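Local coordinates for tRNA nucleotidyl transferase-related protein (Thermotoga maritima, PDB 3H38) that forms the C-terminal part of a longer protein and works as a class II CCA-adding enzyme, using CTP and ATP to build the CCA end of tRNA, at residues A[172-175]-A[176-179]; A[206-209]-A[210-213]; A[217-220]-A[221-224]; A[178-181]-A[182-186]; A[124-127]-A[128-131]. One frame throughout, in Å; residues are numbered along the deposited sequence.

How the contacts relate
Contacts 1 and 4 overlap at I178 and L179 on helix 177-187, and the other three are arranged about that helix. From the head domain, contact 5 reaches it where D130 OD1 meets R180 NH1 at 2.7 Å, a salt bridge between two residues that bind CTP and ATP. On another flank, contact 3 supplies E220, whose OE1 lies 2.8 Å from R183 NH1. Contact 2 packs against the turn of contact 1 through P175, L209 and T212, with centres about 9 Å apart. Contacts 2 and 5 do not touch, their nearest atoms being about 11 Å apart. Neither nucleotide is bound in this apo chain.

Contact 1 of 5, residues A[172-175]-A[176-179]; sequences VDDP and TRIL
The backbone from D174 to R177 forms a type I beta turn, closed by R177 N donating to D174 O at 3.0 Å, and it leads straight from the end of helix 170-173 into helix 177-187. One residue on, I178 N donates to P175 O at 3.0 Å. Proline suits its place because the first turn of a helix asks for no donor there. The carboxylate of D174, its CG turned away from the backbone N (chi1 -173°), lies forward over the turn, where OD2 accepts from T176 N as a cap, although OD2 sits suspiciously close to T176 in the model. OD1 has a salt bridge to R216. A leucine in place of D174 would probably leave R216 without its countercharge and T176 N without its side-chain acceptor. R177 runs back extended beneath the turn, so that one face of its guanidinium is covered by the CB of D174. The polar end of R177 is held by S170, through NH1. D174 and R177 both bind CTP and ATP, and the turn places the two beside each other: D174 CB lies 3.8 Å from R177 NE, over the centre of the flat group.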
loop_
_atom_site.group_PDB
_atom_site.type_symbol
_atom_site.label_atom_id
_atom_site.label_comp_id
_atom_site.label_asym_id
_atom_site.label_seq_id
_atom_site.Cartn_x
_atom_site.Cartn_y
_atom_site.Cartn_z
ATOM N N VAL A 172 -7.667 -18.122 10.915
ATOM C CA VAL A 172 -7.934 -19.301 10.104
ATOM C C VAL A 172 -9.035 -18.988 9.082
ATOM O O VAL A 172 -8.914 -19.328 7.913
ATOM C CB VAL A 172 -8.403 -20.438 11.013
ATOM C CG1 VAL A 172 -8.948 -21.562 10.197
ATOM C CG2 VAL A 172 -7.266 -20.907 11.914
ATOM N N ASP A 173 -10.109 -18.360 9.568
ATOM C CA ASP A 173 -11.170 -17.731 8.767
ATOM C C ASP A 173 -10.644 -16.806 7.656
ATOM O O ASP A 173 -10.912 -17.028 6.472
ATOM C CB ASP A 173 -12.103 -16.902 9.684
ATOM C CG ASP A 173 -13.126 -17.761 10.451
ATOM O OD1 ASP A 173 -14.006 -17.187 11.160
ATOM O OD2 ASP A 173 -13.070 -19.004 10.331
ATOM N N ASP A 174 -9.942 -15.742 8.050
ATOM C CA ASP A 174 -9.353 -14.801 7.092
ATOM C C ASP A 174 -7.882 -14.496 7.428
ATOM O O ASP A 174 -7.582 -13.606 8.232
ATOM C CB ASP A 174 -10.163 -13.515 7.029
ATOM C CG ASP A 174 -9.682 -12.599 5.939
ATOM O OD1 ASP A 174 -10.285 -11.526 5.726
ATOM O OD2 ASP A 174 -8.701 -12.974 5.283
ATOM N N PRO A 175 -6.960 -15.253 6.818
ATOM C CA PRO A 175 -5.528 -15.193 7.132
ATOM C C PRO A 175 -4.957 -13.848 6.709
ATOM O O PRO A 175 -3.815 -13.518 7.017
ATOM C CB PRO A 175 -4.937 -16.327 6.270
ATOM C CG PRO A 175 -6.091 -17.228 5.937
ATOM C CD PRO A 175 -7.244 -16.270 5.788
ATOM N N THR A 176 -5.779 -13.086 6.000
ATOM C CA THR A 176 -5.442 -11.753 5.538
ATOM C C THR A 176 -5.203 -10.835 6.759
ATOM O O THR A 176 -4.431 -9.887 6.704
ATOM C CB THR A 176 -6.549 -11.272 4.573
ATOM O OG1 THR A 176 -6.004 -11.095 3.263
ATOM C CG2 THR A 176 -7.273 -10.048 5.055
ATOM N N ARG A 177 -5.808 -11.206 7.880
ATOM C CA ARG A 177 -5.695 -10.476 9.127
ATOM C C ARG A 177 -4.333 -10.644 9.763
ATOM O O ARG A 177 -3.981 -9.939 10.732
ATOM C CB ARG A 177 -6.766 -10.951 10.114
ATOM C CG ARG A 177 -8.163 -10.399 9.850
ATOM C CD ARG A 177 -9.264 -11.292 10.487
ATOM N NE ARG A 177 -10.554 -10.999 9.876
ATOM C CZ ARG A 177 -11.686 -11.664 10.078
ATOM N NH1 ARG A 177 -11.743 -12.708 10.903
ATOM N NH2 ARG A 177 -12.773 -11.262 9.441
ATOM N N ILE A 178 -3.563 -11.587 9.234
ATOM C CA ILE A 178 -2.209 -11.778 9.724
ATOM C C ILE A 178 -1.402 -10.525 9.361
ATOM O O ILE A 178 -0.691 -9.989 10.195
ATOM C CB ILE A 178 -1.575 -13.058 9.171
ATOM C CG1 ILE A 178 -2.183 -14.287 9.863
ATOM C CG2 ILE A 178 -0.032 -13.015 9.332
ATOM C CD1 ILE A 178 -1.878 -15.599 9.149
ATOM N N LEU A 179 -1.562 -10.050 8.123
ATOM C CA LEU A 179 -0.855 -8.874 7.618
ATOM C C LEU A 179 -1.484 -7.605 8.194
ATOM O O LEU A 179 -0.760 -6.678 8.589
ATOM C CB LEU A 179 -0.839 -8.858 6.077
ATOM C CG LEU A 179 -0.063 -10.020 5.397
ATOM C CD1 LEU A 179 -0.299 -10.132 3.902
ATOM C CD2 LEU A 179 1.435 -9.869 5.630
#

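Contact 2 of 5, residues A[206-209]-A[210-213]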
loop_
_atom_site.group_PDB
_atom_site.type_symbol
_atom_site.label_atom_id
_atom_site.label_comp_id
_atom_site.label_asym_id
_atom_site.label_seq_id
_atom_site.Cartn_x
_atom_site.Cartn_y
_atom_site.Cartn_z
ATOM N N GLU A 206 0.849 -23.164 9.968
ATOM C CA GLU A 206 0.028 -24.290 9.502
ATOM C C GLU A 206 -0.472 -24.158 8.060
ATOM O O GLU A 206 -1.319 -24.943 7.637
ATOM C CB GLU A 206 -1.162 -24.555 10.427
ATOM C CG GLU A 206 -0.821 -25.078 11.810
ATOM C CD GLU A 206 -2.022 -25.012 12.766
ATOM O OE1 GLU A 206 -1.814 -25.095 13.998
ATOM O OE2 GLU A 206 -3.176 -24.870 12.290
ATOM N N GLY A 207 0.022 -23.166 7.319
ATOM C CA GLY A 207 -0.241 -23.071 5.885
ATOM C C GLY A 207 -1.367 -22.151 5.466
ATOM O O GLY A 207 -1.821 -22.154 4.327
ATOM N N TYR A 208 -1.808 -21.319 6.376
ATOM C CA TYR A 208 -3.023 -20.571 6.094
ATOM C C TYR A 208 -2.883 -19.465 5.044
ATOM O O TYR A 208 -3.795 -19.260 4.228
ATOM C CB TYR A 208 -3.737 -20.170 7.388
ATOM C CG TYR A 208 -4.478 -21.365 7.960
ATOM C CD1 TYR A 208 -5.587 -21.897 7.301
ATOM C CD2 TYR A 208 -4.051 -21.989 9.125
ATOM C CE1 TYR A 208 -6.271 -23.000 7.810
ATOM C CE2 TYR A 208 -4.723 -23.095 9.641
ATOM C CZ TYR A 208 -5.834 -23.596 8.978
ATOM O OH TYR A 208 -6.499 -24.698 9.477
ATOM N N LEU A 209 -1.719 -18.819 5.032
ATOM C CA LEU A 209 -1.389 -17.828 4.018
ATOM C C LEU A 209 -1.475 -18.443 2.607
ATOM O O LEU A 209 -2.171 -17.914 1.734
ATOM C CB LEU A 209 0.000 -17.235 4.298
ATOM C CG LEU A 209 0.186 -15.946 5.138
ATOM C CD1 LEU A 209 -1.049 -15.515 5.860
ATOM C CD2 LEU A 209 1.358 -16.049 6.105
ATOM N N GLU A 210 -0.798 -19.572 2.391
ATOM C CA GLU A 210 -0.894 -20.267 1.111
ATOM C C GLU A 210 -2.316 -20.639 0.777
ATOM O O GLU A 210 -2.674 -20.718 -0.400
ATOM C CB GLU A 210 -0.063 -21.545 1.086
ATOM C CG GLU A 210 0.316 -22.023 2.436
ATOM C CD GLU A 210 1.461 -21.213 2.973
ATOM O OE1 GLU A 210 1.587 -21.045 4.205
ATOM O OE2 GLU A 210 2.225 -20.730 2.129
ATOM N N ARG A 211 -3.110 -20.925 1.803
ATOM C CA ARG A 211 -4.488 -21.332 1.560
ATOM C C ARG A 211 -5.333 -20.154 1.112
ATOM O O ARG A 211 -6.359 -20.357 0.510
ATOM C CB ARG A 211 -5.111 -21.992 2.785
ATOM C CG ARG A 211 -4.848 -23.500 2.856
ATOM C CD ARG A 211 -4.943 -24.014 4.293
ATOM N NE ARG A 211 -6.184 -24.719 4.677
ATOM C CZ ARG A 211 -7.306 -24.833 3.956
ATOM N NH1 ARG A 211 -8.331 -25.518 4.458
ATOM N NH2 ARG A 211 -7.432 -24.271 2.751
ATOM N N THR A 212 -4.900 -18.923 1.396
ATOM C CA THR A 212 -5.631 -17.762 0.892
ATOM C C THR A 212 -5.191 -17.378 -0.524
ATOM O O THR A 212 -4.153 -17.809 -0.980
ATOM C CB THR A 212 -5.727 -16.556 1.930
ATOM O OG1 THR A 212 -5.402 -15.305 1.306
ATOM C CG2 THR A 212 -4.841 -16.768 3.111
ATOM N N THR A 213 -6.017 -16.619 -1.240
ATOM C CA THR A 213 -5.722 -16.303 -2.632
ATOM C C THR A 213 -4.707 -15.174 -2.717
ATOM O O THR A 213 -4.653 -14.305 -1.842
ATOM C CB THR A 213 -6.999 -15.920 -3.434
ATOM O OG1 THR A 213 -7.502 -14.639 -3.011
ATOM C CG2 THR A 213 -8.071 -16.973 -3.256
#
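L209 O takes the N-H of T212 at 2.9 Å, and this bond, with a weaker share of the same N-H going to Y208 O at 3.1 Å, closes the short helix 208-211. At the other end G207 is the N-cap: its carbonyl receives R211 N at 3.1 Å, though the exact place of that oxygen is less sure. The carboxylate of E210 folds back across G207, with OE1 3.2 Å from G207 CA, and OE1 also accepts a weak hydrogen bond from H245. An alanine in place of E210 would probably leave H245 without this partner and uncover the backbone at G207. Glycine suits the cap because its positive phi (97°) would press a side chain against the preceding carbonyl. Farther out, Y208 and R211 point the same way, their flat groups only 20° apart, with Y208 CE1 3.6 Å from R211 NE. L209 turns inward instead, onto P175 and helix 242-246, while R302 takes up the carbonyl of T212. The chemistry is thus divided: R211 is exposed, Y208 also packs on P175 and E210 reaches H245, while leucine seats this single turn in the region that probably binds RNA.

Contact 3 of 5, residues A[217-220]-A[221-224]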
loop_
_atom_site.group_PDB
_atom_site.type_symbol
_atom_site.label_atom_id
_atom_site.label_comp_id
_atom_site.label_asym_id
_atom_site.label_seq_id
_atom_site.Cartn_x
_atom_site.Cartn_y
_atom_site.Cartn_z
ATOM N N LEU A 217 -4.185 -11.224 -0.576
ATOM C CA LEU A 217 -2.923 -11.018 0.096
ATOM C C LEU A 217 -2.171 -9.806 -0.491
ATOM O O LEU A 217 -1.624 -8.977 0.249
ATOM C CB LEU A 217 -2.090 -12.286 -0.066
ATOM C CG LEU A 217 -1.877 -13.346 1.024
ATOM C CD1 LEU A 217 -2.875 -13.286 2.128
ATOM C CD2 LEU A 217 -1.806 -14.738 0.397
ATOM N N ARG A 218 -2.150 -9.692 -1.818
ATOM C CA ARG A 218 -1.386 -8.626 -2.441
ATOM C C ARG A 218 -1.961 -7.315 -1.954
ATOM O O ARG A 218 -1.240 -6.362 -1.610
ATOM C CB ARG A 218 -1.453 -8.721 -3.971
ATOM C CG ARG A 218 -1.072 -7.449 -4.697
ATOM C CD ARG A 218 -0.797 -7.652 -6.184
ATOM N NE ARG A 218 -0.555 -6.357 -6.809
ATOM C CZ ARG A 218 -0.271 -6.172 -8.097
ATOM N NH1 ARG A 218 -0.068 -4.956 -8.565
ATOM N NH2 ARG A 218 -0.200 -7.195 -8.919
ATOM N N GLN A 219 -3.278 -7.271 -1.895
ATOM C CA GLN A 219 -3.907 -6.028 -1.578
ATOM C C GLN A 219 -3.616 -5.601 -0.146
ATOM O O GLN A 219 -3.467 -4.407 0.126
ATOM C CB GLN A 219 -5.408 -6.089 -1.828
ATOM C CG GLN A 219 -6.046 -4.746 -1.537
ATOM C CD GLN A 219 -7.332 -4.871 -0.750
ATOM O OE1 GLN A 219 -7.351 -4.678 0.477
ATOM N NE2 GLN A 219 -8.421 -5.204 -1.447
ATOM N N GLU A 220 -3.535 -6.557 0.775
ATOM C CA GLU A 220 -3.176 -6.207 2.146
ATOM C C GLU A 220 -1.692 -5.813 2.180
ATOM O O GLU A 220 -1.248 -5.024 3.019
ATOM C CB GLU A 220 -3.478 -7.355 3.112
ATOM C CG GLU A 220 -4.983 -7.579 3.380
ATOM C CD GLU A 220 -5.725 -6.335 3.895
ATOM O OE1 GLU A 220 -5.148 -5.582 4.697
ATOM O OE2 GLU A 220 -6.891 -6.108 3.496
ATOM N N LEU A 221 -0.934 -6.354 1.236
ATOM C CA LEU A 221 0.467 -5.999 1.110
ATOM C C LEU A 221 0.643 -4.573 0.630
ATOM O O LEU A 221 1.413 -3.828 1.219
ATOM C CB LEU A 221 1.193 -6.966 0.180
ATOM C CG LEU A 221 2.317 -7.829 0.767
ATOM C CD1 LEU A 221 2.358 -7.810 2.285
ATOM C CD2 LEU A 221 2.231 -9.268 0.241
ATOM N N GLU A 222 -0.050 -4.185 -0.438
ATOM C CA GLU A 222 0.097 -2.812 -0.914
ATOM C C GLU A 222 -0.285 -1.869 0.220
ATOM O O GLU A 222 0.333 -0.822 0.437
ATOM C CB GLU A 222 -0.744 -2.568 -2.173
ATOM C CG GLU A 222 -0.155 -3.205 -3.427
ATOM C CD GLU A 222 -1.197 -3.782 -4.373
ATOM O OE1 GLU A 222 -2.331 -4.094 -3.922
ATOM O OE2 GLU A 222 -0.873 -3.945 -5.575
ATOM N N LYS A 223 -1.300 -2.239 0.959
ATOM C CA LYS A 223 -1.797 -1.430 2.036
ATOM C C LYS A 223 -0.785 -1.241 3.134
ATOM O O LYS A 223 -0.561 -0.148 3.566
ATOM C CB LYS A 223 -3.033 -2.079 2.607
ATOM C CG LYS A 223 -4.252 -1.270 2.624
ATOM C CD LYS A 223 -5.361 -2.237 2.499
ATOM C CE LYS A 223 -6.699 -1.628 2.629
ATOM N NZ LYS A 223 -7.693 -2.722 2.792
ATOM N N ILE A 224 -0.140 -2.306 3.546
ATOM C CA ILE A 224 1.057 -2.172 4.384
ATOM C C ILE A 224 2.078 -1.182 3.790
ATOM O O ILE A 224 2.604 -0.320 4.497
ATOM C CB ILE A 224 1.772 -3.507 4.596
ATOM C CG1 ILE A 224 1.179 -4.232 5.802
ATOM C CG2 ILE A 224 3.259 -3.264 4.835
ATOM C CD1 ILE A 224 1.582 -5.680 5.868
#
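The guanidinium of R218 meets E222 at its edge: NE points at OE2 in the arginine plane, 2.7 Å away, along an almost straight N-H (165°). The carboxylate is turned 64° from that plane, so OE2 is approached from above its own plane, and the second bond of the salt bridge, from R218 NH1 to the same OE2 at 3.3 Å, is weak. R218 leaves the helix with CG opposite its backbone N (chi1 162°) and stays extended, which lays NE beside the glutamate one turn on. Next to this pair, K223 reaches back along Q219, and K223 NZ donates to Q219 OE1 at 3.0 Å. K223 NZ also makes a looser salt bridge to E220 OE2, 3.6 Å away. That carboxylate has stronger calls on it, from R183 and R180 of helix 177-187, residues that bind CTP and ATP. Leucine and isoleucine take the buried side, L221 against L179 and I224 against helix 230-239. Backbone bonds such as I224 N to E220 O (3.0 Å) hold the spacing. With an i,i+4 and an i,i+3 salt bridge beside this apolar flank, helix 214-225 is amphipathic, and it presents E220 to the nucleotide-binding arginines.

Contact 4 of 5, residues A[178-181]-A[182-186]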
loop_
_atom_site.group_PDB
_atom_site.type_symbol
_atom_site.label_atom_id
_atom_site.label_comp_id
_atom_site.label_asym_id
_atom_site.label_seq_id
_atom_site.Cartn_x
_atom_site.Cartn_y
_atom_site.Cartn_z
ATOM N N ILE A 178 -3.563 -11.587 9.234
ATOM C CA ILE A 178 -2.209 -11.778 9.724
ATOM C C ILE A 178 -1.402 -10.525 9.361
ATOM O O ILE A 178 -0.691 -9.989 10.195
ATOM C CB ILE A 178 -1.575 -13.058 9.171
ATOM C CG1 ILE A 178 -2.183 -14.287 9.863
ATOM C CG2 ILE A 178 -0.032 -13.015 9.332
ATOM C CD1 ILE A 178 -1.878 -15.599 9.149
ATOM N N LEU A 179 -1.562 -10.050 8.123
ATOM C CA LEU A 179 -0.855 -8.874 7.618
ATOM C C LEU A 179 -1.484 -7.605 8.194
ATOM O O LEU A 179 -0.760 -6.678 8.589
ATOM C CB LEU A 179 -0.839 -8.858 6.077
ATOM C CG LEU A 179 -0.063 -10.020 5.397
ATOM C CD1 LEU A 179 -0.299 -10.132 3.902
ATOM C CD2 LEU A 179 1.435 -9.869 5.630
ATOM N N ARG A 180 -2.820 -7.588 8.279
ATOM C CA ARG A 180 -3.555 -6.448 8.841
ATOM C C ARG A 180 -3.194 -6.155 10.291
ATOM O O ARG A 180 -3.120 -4.976 10.693
ATOM C CB ARG A 180 -5.062 -6.652 8.729
ATOM C CG ARG A 180 -5.590 -6.626 7.306
ATOM C CD ARG A 180 -7.010 -7.087 7.245
ATOM N NE ARG A 180 -7.860 -6.161 7.964
ATOM C CZ ARG A 180 -8.407 -5.090 7.403
ATOM N NH1 ARG A 180 -9.169 -4.262 8.127
ATOM N NH2 ARG A 180 -8.201 -4.861 6.109
ATOM N N ALA A 181 -2.969 -7.212 11.074
ATOM C CA ALA A 181 -2.566 -7.038 12.474
ATOM C C ALA A 181 -1.236 -6.304 12.567
ATOM O O ALA A 181 -1.095 -5.324 13.289
ATOM C CB ALA A 181 -2.501 -8.372 13.200
ATOM N N ILE A 182 -0.254 -6.759 11.809
ATOM C CA ILE A 182 1.017 -6.066 11.797
ATOM C C ILE A 182 0.801 -4.618 11.372
ATOM O O ILE A 182 1.315 -3.693 12.024
ATOM C CB ILE A 182 2.022 -6.782 10.868
ATOM C CG1 ILE A 182 2.446 -8.116 11.489
ATOM C CG2 ILE A 182 3.223 -5.903 10.563
ATOM C CD1 ILE A 182 2.587 -9.206 10.470
ATOM N N ARG A 183 0.030 -4.408 10.328
ATOM C CA ARG A 183 -0.208 -3.085 9.851
ATOM C C ARG A 183 -0.756 -2.116 10.852
ATOM O O ARG A 183 -0.283 -1.034 10.929
ATOM C CB ARG A 183 -1.048 -3.060 8.602
ATOM C CG ARG A 183 -1.623 -1.739 8.331
ATOM C CD ARG A 183 -1.961 -1.541 6.922
ATOM N NE ARG A 183 -2.978 -2.477 6.523
ATOM C CZ ARG A 183 -4.263 -2.208 6.472
ATOM N NH1 ARG A 183 -5.125 -3.125 6.126
ATOM N NH2 ARG A 183 -4.678 -1.016 6.765
ATOM N N PHE A 184 -1.777 -2.497 11.598
ATOM C CA PHE A 184 -2.335 -1.610 12.625
ATOM C C PHE A 184 -1.418 -1.601 13.850
ATOM O O PHE A 184 -1.413 -0.655 14.619
ATOM C CB PHE A 184 -3.759 -2.028 13.025
ATOM C CG PHE A 184 -4.801 -1.854 11.927
ATOM C CD1 PHE A 184 -5.491 -2.946 11.428
ATOM C CD2 PHE A 184 -5.124 -0.607 11.434
ATOM C CE1 PHE A 184 -6.465 -2.792 10.440
ATOM C CE2 PHE A 184 -6.093 -0.453 10.450
ATOM C CZ PHE A 184 -6.764 -1.550 9.956
ATOM N N GLU A 185 -0.657 -2.669 14.043
ATOM C CA GLU A 185 0.369 -2.672 15.087
ATOM C C GLU A 185 1.390 -1.552 14.876
ATOM O O GLU A 185 1.708 -0.822 15.804
ATOM C CB GLU A 185 1.097 -4.012 15.144
ATOM C CG GLU A 185 1.364 -4.494 16.555
ATOM C CD GLU A 185 2.428 -5.570 16.608
ATOM O OE1 GLU A 185 3.067 -5.839 15.558
ATOM O OE2 GLU A 185 2.639 -6.139 17.704
ATOM N N GLN A 186 1.907 -1.408 13.663
ATOM C CA GLN A 186 2.851 -0.322 13.430
ATOM C C GLN A 186 2.147 1.024 13.243
ATOM O O GLN A 186 2.735 2.063 13.518
ATOM C CB GLN A 186 3.823 -0.586 12.241
ATOM C CG GLN A 186 4.395 -1.999 12.109
ATOM C CD GLN A 186 4.986 -2.525 13.403
ATOM O OE1 GLN A 186 5.635 -1.794 14.133
ATOM N NE2 GLN A 186 4.756 -3.806 13.693
#
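R180 and R183 reach the same spot by different torsions: R180 sets CG beside its backbone N, opposite the carbonyl carbon (chi1 -68°), R183 sets CG beside the carbonyl carbon (chi1 163°), and both chains then bend at chi3. The two arginines stand one turn apart on helix 177-187, an alpha-helix that carries several of the residues binding CTP and ATP. Their guanidinium groups are perpendicular. R183 NH1 lies over a face of the R180 group, 3.5 Å from R180 NH2, while for R183 the approach is at the edge. These like charges are gathered round E220, which forms salt bridges to both, and R180 has D130 as a further partner through NH1. The acids thus hold in place two arginines that bind CTP and ATP. F184, one turn beyond R180, points the same way; R180 NH1 sits in the plane of its ring, 3.8 Å from F184 CE1, with guanidinium and ring turned 70° apart. The aromatic ring thus flanks the arginine, and its own neighbour N134 also binds ATP. Alanine suits position 181, where the ring of F131 leaves room for little more than a methyl. The buried carboxylate of E185 has a salt bridge to R236 and accepts a hydrogen bond from the backbone N of I192. Beneath the side chains run regular helical bonds, such as F184 N to R180 O at 3.0 Å. On the apolar flank the methyl CD1 of I182 rests 3.4 Å from the carbonyl oxygen of I178.

Contact 5 of 5, residues A[124-127]-A[128-131]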
loop_
_atom_site.group_PDB
_atom_site.type_symbol
_atom_site.label_atom_id
_atom_site.label_comp_id
_atom_site.label_asym_id
_atom_site.label_seq_id
_atom_site.Cartn_x
_atom_site.Cartn_y
_atom_site.Cartn_z
ATOM N N LYS A 124 -23.639 -9.112 15.476
ATOM C CA LYS A 124 -23.036 -10.014 14.536
ATOM C C LYS A 124 -22.223 -9.300 13.491
ATOM O O LYS A 124 -21.231 -9.794 13.041
ATOM C CB LYS A 124 -24.103 -10.852 13.880
ATOM C CG LYS A 124 -24.030 -12.259 14.214
ATOM C CD LYS A 124 -25.059 -12.653 15.195
ATOM C CE LYS A 124 -25.043 -14.127 15.470
ATOM N NZ LYS A 124 -24.401 -14.400 16.730
ATOM N N ASP A 125 -22.686 -8.152 13.081
ATOM C CA ASP A 125 -21.959 -7.365 12.088
ATOM C C ASP A 125 -20.635 -6.841 12.649
ATOM O O ASP A 125 -19.709 -6.551 11.897
ATOM C CB ASP A 125 -22.786 -6.189 11.590
ATOM C CG ASP A 125 -22.024 -5.325 10.596
ATOM O OD1 ASP A 125 -21.867 -5.712 9.413
ATOM O OD2 ASP A 125 -21.582 -4.243 11.003
ATOM N N LEU A 126 -20.557 -6.699 13.967
ATOM C CA LEU A 126 -19.331 -6.202 14.606
ATOM C C LEU A 126 -18.417 -7.400 14.893
ATOM O O LEU A 126 -17.196 -7.344 14.725
ATOM C CB LEU A 126 -19.670 -5.491 15.922
ATOM C CG LEU A 126 -19.735 -3.963 16.063
ATOM C CD1 LEU A 126 -20.006 -3.179 14.745
ATOM C CD2 LEU A 126 -20.705 -3.575 17.167
ATOM N N TYR A 127 -19.051 -8.493 15.305
ATOM C CA TYR A 127 -18.376 -9.710 15.681
ATOM C C TYR A 127 -17.563 -10.306 14.549
ATOM O O TYR A 127 -16.708 -11.143 14.804
ATOM C CB TYR A 127 -19.379 -10.755 16.152
ATOM C CG TYR A 127 -18.908 -11.491 17.375
ATOM C CD1 TYR A 127 -17.569 -11.877 17.520
ATOM C CD2 TYR A 127 -19.800 -11.822 18.379
ATOM C CE1 TYR A 127 -17.147 -12.560 18.657
ATOM C CE2 TYR A 127 -19.397 -12.489 19.517
ATOM C CZ TYR A 127 -18.078 -12.852 19.657
ATOM O OH TYR A 127 -17.720 -13.532 20.796
ATOM N N ARG A 128 -17.853 -9.900 13.309
ATOM C CA ARG A 128 -17.201 -10.468 12.136
ATOM C C ARG A 128 -16.007 -9.628 11.692
ATOM O O ARG A 128 -15.330 -9.986 10.734
ATOM C CB ARG A 128 -18.161 -10.473 10.961
ATOM C CG ARG A 128 -18.210 -9.098 10.294
ATOM C CD ARG A 128 -19.262 -9.022 9.209
ATOM N NE ARG A 128 -19.707 -7.653 8.963
ATOM C CZ ARG A 128 -19.081 -6.781 8.178
ATOM N NH1 ARG A 128 -19.582 -5.569 7.999
ATOM N NH2 ARG A 128 -17.969 -7.124 7.556
ATOM N N ARG A 129 -15.777 -8.497 12.357
ATOM C CA ARG A 129 -14.683 -7.602 11.990
ATOM C C ARG A 129 -13.354 -8.021 12.638
ATOM O O ARG A 129 -13.325 -8.871 13.530
ATOM C CB ARG A 129 -15.046 -6.170 12.339
ATOM C CG ARG A 129 -16.224 -5.655 11.534
ATOM C CD ARG A 129 -16.857 -4.445 12.180
ATOM N NE ARG A 129 -18.014 -4.038 11.404
ATOM C CZ ARG A 129 -18.002 -3.059 10.508
ATOM N NH1 ARG A 129 -19.116 -2.785 9.818
ATOM N NH2 ARG A 129 -16.882 -2.357 10.306
ATOM N N ASP A 130 -12.252 -7.433 12.180
ATOM C CA ASP A 130 -10.946 -8.029 12.457
ATOM C C ASP A 130 -10.453 -7.959 13.916
ATOM O O ASP A 130 -10.162 -8.996 14.525
ATOM C CB ASP A 130 -9.868 -7.556 11.448
ATOM C CG ASP A 130 -9.700 -6.023 11.379
ATOM O OD1 ASP A 130 -8.926 -5.571 10.484
ATOM O OD2 ASP A 130 -10.312 -5.282 12.194
ATOM N N PHE A 131 -10.393 -6.750 14.475
ATOM C CA PHE A 131 -9.818 -6.527 15.810
ATOM C C PHE A 131 -10.730 -5.693 16.705
ATOM O O PHE A 131 -11.542 -4.894 16.203
ATOM C CB PHE A 131 -8.440 -5.859 15.675
ATOM C CG PHE A 131 -7.555 -6.554 14.690
ATOM C CD1 PHE A 131 -7.137 -7.844 14.932
ATOM C CD2 PHE A 131 -7.203 -5.950 13.495
ATOM C CE1 PHE A 131 -6.366 -8.533 14.017
ATOM C CE2 PHE A 131 -6.406 -6.649 12.547
ATOM C CZ PHE A 131 -5.985 -7.919 12.819
HETATM O O HOH W 1 -14.188 -11.540 13.493
#
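A salt-bridge network in which R128 and R129 clasp D125 shapes the loop after helix 122-127, the part of the head domain that brings R129 to ATP and D130 to both ATP and CTP. The arginines share the carboxylate unequally. R128 grips one oxygen with two nitrogens, NE at 2.9 Å and NH1 at 2.7 Å from D125 OD1, and both come from the same face of the carboxylate with OD1 in the plane of the guanidinium. R129 spreads its side-on grip over two atoms: its NH1 donates to D125 OD2 at 3.1 Å from the syn side, and its NE donates to D125 O at 3.1 Å from above the carbonyl plane. R128 pays for its grip with CG lodged between the backbone N and the carbonyl carbon (chi1 81°), which turns the otherwise extended chain back over the helix end. Aspartate suits the site because its short chain, with CG opposite the backbone N, keeps both oxygens near the last turn. There R129 N donates to L126 O at 3.0 Å, and a water lies within hydrogen-bonding distance of the carbonyl oxygens of both Y127 and R129. Farther along, D130 OD2 accepts from F131 N at 2.7 Å. D125 OD1 also accepts from the backbone N of R104, and R128 NH2 has a salt bridge to E106. D125 and R129 lean on V59 of strand 56-60, whereas D130 forms its salt bridge to R180 and F131 packs on A181 and F184, so the loop spans from the central sheet to helix 177-187.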